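Local coordinates for protein C-domain type II peptide synthetase (Streptomyces globisporus, PDB 4ZNM) that is a free-standing condensation-domain protein of the nonribosomal peptide synthetase type, built on the two-lobed fold of the CoA-dependent acyltransferase clan, at residues A[406-412]-A[425-429]. Residues are numbered along the deposited sequence; the frame is centred on the assembly and turned at random.
Sequences IPDGVLW and SLGYN
An antiparallel beta hairpin in the C-terminal lobe of this chloramphenicol acetyltransferase-like fold supplies both segments: strand 410-412 runs at 173° to strand 425-429, axes 4.8 Å apart, with irregular residues 406-408 leading in. L411 and G427 form a hydrogen-bonded pair (CA-CA 5.1 Å; L411 N to G427 O 3.0 Å, G427 N to L411 O 2.9 Å); W412 and L426 follow as a non-hydrogen-bonded pair (CA-CA 4.7 Å). The face bearing W412 and L426 is greasy. With chi1 t and chi2 p, L426 sets CD1 over the face of the five-membered ring of W412, 3.6 Å from its centroid, a CH-pi contact, and the same CD1 meets V410 CG1 at 3.6 Å. L442 of helix 435-454 packs onto W412 and L426 from this side.

Across the sheet the relief reverses. G427 leaves a hollow filled by I406, whose extended mt side chain sets CD1 3.4 Å from G427 C; a beta carbon on G427 would collide with that methyl. W244 of the neighbouring strand adjoins I406 and L411 here.

Ahead of V410 the chain loops round N429, chi1 m, whose side chain fills the space. An amide suits this place because it donates and accepts at once: N429 ND2 bonds to I406 O at 2.9 Å, and G409 N gives a weak bond to N429 OD1 at 3.3 Å, an oxygen also held by Q367. G409 has phi/psi 160/-168, where a side chain would jam against the D408 carbonyl. A water bridges the backbones, donating to G409 O (2.7 Å) and accepting from N429 N (2.8 Å).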
loop_
_atom_site.group_PDB
_atom_site.type_symbol
_atom_site.label_atom_id
_atom_site.label_comp_id
_atom_site.label_asym_id
_atom_site.label_seq_id
_atom_site.Cartn_x
_atom_site.Cartn_y
_atom_site.Cartn_z
ATOM N N ILE A 406 -3.299 -2.801 -9.717
ATOM C CA ILE A 406 -4.301 -1.892 -9.169
ATOM C C ILE A 406 -5.652 -2.285 -9.775
ATOM O O ILE A 406 -5.821 -2.175 -10.986
ATOM C CB ILE A 406 -3.983 -0.422 -9.475
ATOM C CG1 ILE A 406 -2.721 0.011 -8.762
ATOM C CG2 ILE A 406 -5.165 0.509 -9.010
ATOM C CD1 ILE A 406 -2.245 1.397 -9.206
ATOM N N PRO A 407 -6.605 -2.757 -8.941
ATOM C CA PRO A 407 -7.840 -3.340 -9.473
ATOM C C PRO A 407 -8.534 -2.447 -10.499
ATOM O O PRO A 407 -8.928 -2.942 -11.576
ATOM C CB PRO A 407 -8.714 -3.528 -8.212
ATOM C CG PRO A 407 -7.700 -3.788 -7.137
ATOM C CD PRO A 407 -6.537 -2.890 -7.476
ATOM N N ASP A 408 -8.672 -1.157 -10.199
ATOM C CA ASP A 408 -9.376 -0.251 -11.130
ATOM C C ASP A 408 -9.216 1.191 -10.700
ATOM O O ASP A 408 -10.090 1.764 -10.082
ATOM C CB ASP A 408 -10.869 -0.637 -11.217
ATOM C CG ASP A 408 -11.589 -0.053 -12.455
ATOM O OD1 ASP A 408 -11.081 0.879 -13.106
ATOM O OD2 ASP A 408 -12.712 -0.521 -12.759
ATOM N N GLY A 409 -8.084 1.777 -11.043
ATOM C CA GLY A 409 -7.837 3.171 -10.724
ATOM C C GLY A 409 -6.387 3.575 -10.730
ATOM O O GLY A 409 -5.513 2.850 -11.221
ATOM N N VAL A 410 -6.151 4.765 -10.207
ATOM C CA VAL A 410 -4.807 5.347 -10.117
ATOM C C VAL A 410 -4.441 5.368 -8.643
ATOM O O VAL A 410 -5.282 5.702 -7.801
ATOM C CB VAL A 410 -4.776 6.757 -10.723
ATOM C CG1 VAL A 410 -3.443 7.417 -10.519
ATOM C CG2 VAL A 410 -5.117 6.692 -12.197
ATOM N N LEU A 411 -3.216 4.984 -8.311
ATOM C CA LEU A 411 -2.835 4.963 -6.924
ATOM C C LEU A 411 -1.522 5.722 -6.695
ATOM O O LEU A 411 -0.498 5.428 -7.322
ATOM C CB LEU A 411 -2.708 3.543 -6.434
ATOM C CG LEU A 411 -2.195 3.361 -5.018
ATOM C CD1 LEU A 411 -3.179 3.960 -4.087
ATOM C CD2 LEU A 411 -2.015 1.897 -4.702
ATOM N N TRP A 412 -1.574 6.703 -5.798
ATOM C CA TRP A 412 -0.359 7.350 -5.293
ATOM C C TRP A 412 -0.042 6.746 -3.952
ATOM O O TRP A 412 -0.884 6.717 -3.068
ATOM C CB TRP A 412 -0.526 8.850 -5.125
ATOM C CG TRP A 412 -0.898 9.610 -6.308
ATOM C CD1 TRP A 412 -2.104 9.624 -6.912
ATOM C CD2 TRP A 412 -0.078 10.543 -7.016
ATOM N NE1 TRP A 412 -2.085 10.488 -7.973
ATOM C CE2 TRP A 412 -0.851 11.066 -8.052
ATOM C CE3 TRP A 412 1.240 10.982 -6.863
ATOM C CZ2 TRP A 412 -0.348 12.012 -8.956
ATOM C CZ3 TRP A 412 1.733 11.904 -7.752
ATOM C CH2 TRP A 412 0.941 12.418 -8.774
ATOM N N SER A 425 5.406 6.185 -5.274
ATOM C CA SER A 425 5.012 5.460 -6.470
ATOM C C SER A 425 3.680 5.968 -6.989
ATOM O O SER A 425 2.772 6.308 -6.210
ATOM C CB SER A 425 4.902 3.973 -6.180
ATOM O OG SER A 425 6.196 3.400 -6.054
ATOM N N LEU A 426 3.608 6.064 -8.307
ATOM C CA LEU A 426 2.396 6.401 -9.006
ATOM C C LEU A 426 2.088 5.229 -9.908
ATOM O O LEU A 426 2.864 4.926 -10.827
ATOM C CB LEU A 426 2.562 7.675 -9.826
ATOM C CG LEU A 426 1.363 8.061 -10.700
ATOM C CD1 LEU A 426 0.041 8.175 -9.930
ATOM C CD2 LEU A 426 1.687 9.379 -11.384
ATOM N N GLY A 427 0.984 4.545 -9.610
ATOM C CA GLY A 427 0.599 3.375 -10.371
ATOM C C GLY A 427 -0.682 3.652 -11.146
ATOM O O GLY A 427 -1.570 4.378 -10.683
ATOM N N TYR A 428 -0.800 3.024 -12.311
ATOM C CA TYR A 428 -1.944 3.247 -13.163
ATOM C C TYR A 428 -2.101 2.030 -14.067
ATOM O O TYR A 428 -1.156 1.256 -14.280
ATOM C CB TYR A 428 -1.754 4.508 -13.985
ATOM C CG TYR A 428 -0.437 4.503 -14.693
ATOM C CD1 TYR A 428 0.712 4.873 -14.018
ATOM C CD2 TYR A 428 -0.320 4.126 -16.024
ATOM C CE1 TYR A 428 1.971 4.855 -14.657
ATOM C CE2 TYR A 428 0.935 4.121 -16.675
ATOM C CZ TYR A 428 2.078 4.501 -15.972
ATOM O OH TYR A 428 3.354 4.502 -16.560
ATOM N N ASN A 429 -3.302 1.874 -14.594
ATOM C CA ASN A 429 -3.608 0.752 -15.477
ATOM C C ASN A 429 -3.243 1.133 -16.911
ATOM O O ASN A 429 -3.741 2.126 -17.446
ATOM C CB ASN A 429 -5.068 0.367 -15.417
ATOM C CG ASN A 429 -5.568 -0.001 -14.015
ATOM O OD1 ASN A 429 -6.718 0.277 -13.673
ATOM N ND2 ASN A 429 -4.746 -0.665 -13.240
HETATM O O HOH W 1 -5.353 3.567 -13.869
#